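Local coordinates for processed glycerol phosphate lipoteichoic acid synthase 2 (Bacillus subtilis, PDB 2W8D), which belongs to the sulfatase family of the alkaline phosphatase clan and holds a magnesium ion at its metal site, at residues K54-F59 with T209-G214. Numbering follows the deposited sequence.
Sequences KEVTPF and TDFPAG
Phe211 pushes the far end of its ring against the backbone of residues 54-56, and it makes every close contact between 54-59 and 209-214. The carbonyl oxygen of Lys54 lies 3.6 Å from Phe211 CZ, at the ring edge and near its plane, where the slightly positive ring hydrogens suit an oxygen. Glu55 O approaches Phe211 CE1 obliquely at 3.1 Å. Val56 adds the apolar part: its CG2 touches Phe211 CZ and CE2, each at 3.9 Å, and the two side chains cross at about a right angle. In the branched valine CG1 lies anti to the backbone N (chi1 174°), which puts CG2 anti to the carbonyl carbon and against the aromatic rim. On the Lys54 side only the base of the chain takes part, CB standing 3.9 Å from Phe211 CE1, while the ammonium end leads away; Lys54 NZ remains 6.2 Å from Asp210 OD2, too far for a salt bridge. Phe211 CG lies roughly anti to the backbone N (chi1 -151°), which brings the ring end nearer to residues 54-56. Pro212 follows it closely, with CD 3.5 Å above one face of the Phe211 ring and offset toward the rim, so that the proline ring packs against the aromatic group from the next position in the loop. In the sulfatase-type alpha/beta fold, this joins two peripheral connections: the small hairpin of strands 50-51 and 54-55, which runs on into helix 58-65, and the long loop between strand 189-194 and helix 219-244. Ile51 of the hairpin also touches Phe211 and Pro212, extending the apolar patch. From helix 219-244, His229 stacks on the Phe211 ring and uses ND1 to hydrogen-bond Val56 O, tying both sides to the same helix. Glu55 hydrogen-bonds through OE1 to Asn61 ND2.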
ATOM      1  N   LYS A  54      13.294 -22.894   8.717  1.00 20.12           N
ATOM      2  CA  LYS A  54      12.561 -21.930   9.545  1.00 19.41           C
ATOM      3  C   LYS A  54      11.906 -20.860   8.678  1.00 18.93           C
ATOM      4  O   LYS A  54      12.560 -20.231   7.848  1.00 19.25           O
ATOM      5  CB  LYS A  54      13.476 -21.237  10.577  1.00 19.96           C
ATOM      6  CG  LYS A  54      14.432 -22.167  11.317  1.00 20.44           C
ATOM      7  CD  LYS A  54      14.810 -21.629  12.688  1.00 21.45           C
ATOM      8  CE  LYS A  54      15.215 -22.797  13.603  1.00 24.49           C
ATOM      9  NZ  LYS A  54      14.671 -22.606  14.995  1.00 25.65           N
ATOM     10  N   GLU A  55      10.617 -20.630   8.894  1.00 18.00           N
ATOM     11  CA  GLU A  55       9.887 -19.627   8.141  1.00 16.89           C
ATOM     12  C   GLU A  55      10.342 -18.231   8.519  1.00 16.42           C
ATOM     13  O   GLU A  55      10.656 -17.957   9.674  1.00 16.15           O
ATOM     14  CB  GLU A  55       8.404 -19.782   8.383  1.00 17.20           C
ATOM     15  CG  GLU A  55       7.838 -21.111   7.898  1.00 19.30           C
ATOM     16  CD  GLU A  55       6.449 -21.365   8.431  1.00 22.32           C
ATOM     17  OE1 GLU A  55       5.571 -20.494   8.244  1.00 21.96           O
ATOM     18  OE2 GLU A  55       6.239 -22.437   9.049  1.00 27.03           O
ATOM     19  N   VAL A  56      10.384 -17.348   7.528  1.00 16.04           N
ATOM     20  CA  VAL A  56      10.846 -15.995   7.720  1.00 14.36           C
ATOM     21  C   VAL A  56       9.684 -15.183   8.245  1.00 14.40           C
ATOM     22  O   VAL A  56       9.839 -14.421   9.196  1.00 14.57           O
ATOM     23  CB  VAL A  56      11.374 -15.356   6.397  1.00 14.50           C
ATOM     24  CG1 VAL A  56      11.721 -13.872   6.635  1.00 12.59           C
ATOM     25  CG2 VAL A  56      12.580 -16.117   5.858  1.00 13.09           C
ATOM     26  N   THR A  57       8.513 -15.316   7.630  1.00 14.53           N
ATOM     27  CA  THR A  57       7.347 -14.546   8.121  1.00 14.48           C
ATOM     28  C   THR A  57       6.155 -15.437   8.615  1.00 14.32           C
ATOM     29  O   THR A  57       5.067 -15.418   8.017  1.00 14.42           O
ATOM     30  CB  THR A  57       6.908 -13.492   7.083  1.00 14.83           C
ATOM     31  OG1 THR A  57       6.612 -14.135   5.841  1.00 16.26           O
ATOM     32  CG2 THR A  57       8.032 -12.477   6.826  1.00 14.29           C
ATOM     33  N   PRO A  58       6.365 -16.233   9.696  1.00 13.19           N
ATOM     34  CA  PRO A  58       5.331 -17.216  10.073  1.00 13.82           C
ATOM     35  C   PRO A  58       3.935 -16.641  10.381  1.00 14.44           C
ATOM     36  O   PRO A  58       2.927 -17.311  10.105  1.00 14.33           O
ATOM     37  CB  PRO A  58       5.911 -17.905  11.346  1.00 13.47           C
ATOM     38  CG  PRO A  58       6.910 -16.916  11.916  1.00 12.15           C
ATOM     39  CD  PRO A  58       7.527 -16.313  10.599  1.00 13.18           C
ATOM     40  N   PHE A  59       3.845 -15.439  10.952  1.00 14.48           N
ATOM     41  CA  PHE A  59       2.499 -14.882  11.170  1.00 14.80           C
ATOM     42  C   PHE A  59       1.787 -14.533   9.866  1.00 14.47           C
ATOM     43  O   PHE A  59       0.609 -14.866   9.678  1.00 13.99           O
ATOM     44  CB  PHE A  59       2.496 -13.661  12.097  1.00 15.41           C
ATOM     45  CG  PHE A  59       1.131 -13.320  12.614  1.00 15.20           C
ATOM     46  CD1 PHE A  59       0.496 -14.166  13.543  1.00 16.79           C
ATOM     47  CD2 PHE A  59       0.460 -12.189  12.139  1.00 14.16           C
ATOM     48  CE1 PHE A  59      -0.786 -13.864  14.068  1.00 17.04           C
ATOM     49  CE2 PHE A  59      -0.813 -11.868  12.615  1.00 15.79           C
ATOM     50  CZ  PHE A  59      -1.450 -12.709  13.614  1.00 16.09           C
ATOM     51  N   THR A 209      16.116  -9.850  17.523  1.00 35.56           N
ATOM     52  CA  THR A 209      15.507 -11.039  16.950  1.00 34.78           C
ATOM     53  C   THR A 209      16.527 -12.185  16.937  1.00 34.16           C
ATOM     54  O   THR A 209      17.737 -11.957  17.072  1.00 33.80           O
ATOM     55  CB  THR A 209      14.799 -10.724  15.571  1.00 35.48           C
ATOM     56  OG1 THR A 209      13.403 -11.066  15.657  1.00 34.77           O
ATOM     57  CG2 THR A 209      15.492 -11.400  14.344  1.00 33.44           C
ATOM     58  N   ASP A 210      16.033 -13.415  16.837  1.00 33.53           N
ATOM     59  CA  ASP A 210      16.895 -14.603  16.942  1.00 33.26           C
ATOM     60  C   ASP A 210      17.131 -15.311  15.603  1.00 32.08           C
ATOM     61  O   ASP A 210      17.815 -16.343  15.539  1.00 32.49           O
ATOM     62  CB  ASP A 210      16.319 -15.595  17.958  1.00 33.83           C
ATOM     63  CG  ASP A 210      14.851 -15.925  17.695  1.00 35.75           C
ATOM     64  OD1 ASP A 210      14.075 -15.013  17.295  1.00 37.16           O
ATOM     65  OD2 ASP A 210      14.475 -17.102  17.905  1.00 38.55           O
ATOM     66  N   PHE A 211      16.568 -14.757  14.543  1.00 29.75           N
ATOM     67  CA  PHE A 211      16.589 -15.421  13.247  1.00 28.16           C
ATOM     68  C   PHE A 211      17.983 -15.479  12.623  1.00 27.45           C
ATOM     69  O   PHE A 211      18.728 -14.521  12.723  1.00 27.68           O
ATOM     70  CB  PHE A 211      15.629 -14.695  12.306  1.00 27.00           C
ATOM     71  CG  PHE A 211      15.035 -15.576  11.263  1.00 24.52           C
ATOM     72  CD1 PHE A 211      14.042 -16.490  11.596  1.00 20.72           C
ATOM     73  CD2 PHE A 211      15.474 -15.497   9.937  1.00 22.74           C
ATOM     74  CE1 PHE A 211      13.495 -17.317  10.629  1.00 21.08           C
ATOM     75  CE2 PHE A 211      14.931 -16.318   8.951  1.00 20.98           C
ATOM     76  CZ  PHE A 211      13.951 -17.240   9.295  1.00 20.87           C
ATOM     77  N   PRO A 212      18.331 -16.591  11.954  1.00 26.82           N
ATOM     78  CA  PRO A 212      19.588 -16.604  11.203  1.00 26.58           C
ATOM     79  C   PRO A 212      19.582 -15.654   9.993  1.00 26.85           C
ATOM     80  O   PRO A 212      18.513 -15.286   9.465  1.00 26.48           O
ATOM     81  CB  PRO A 212      19.680 -18.044  10.710  1.00 26.41           C
ATOM     82  CG  PRO A 212      18.280 -18.471  10.597  1.00 26.75           C
ATOM     83  CD  PRO A 212      17.593 -17.854  11.786  1.00 26.93           C
ATOM     84  N   ALA A 213      20.767 -15.241   9.559  1.00 26.69           N
ATOM     85  CA  ALA A 213      20.859 -14.455   8.332  1.00 26.03           C
ATOM     86  C   ALA A 213      20.998 -15.493   7.236  1.00 24.92           C
ATOM     87  O   ALA A 213      21.528 -16.565   7.484  1.00 24.38           O
ATOM     88  CB  ALA A 213      22.059 -13.513   8.372  1.00 26.27           C
ATOM     89  N   GLY A 214      20.480 -15.205   6.042  1.00 24.02           N
ATOM     90  CA  GLY A 214      20.665 -16.120   4.922  1.00 23.12           C
ATOM     91  C   GLY A 214      22.136 -16.135   4.543  1.00 22.68           C
ATOM     92  O   GLY A 214      22.915 -15.338   5.061  1.00 22.28           O
TER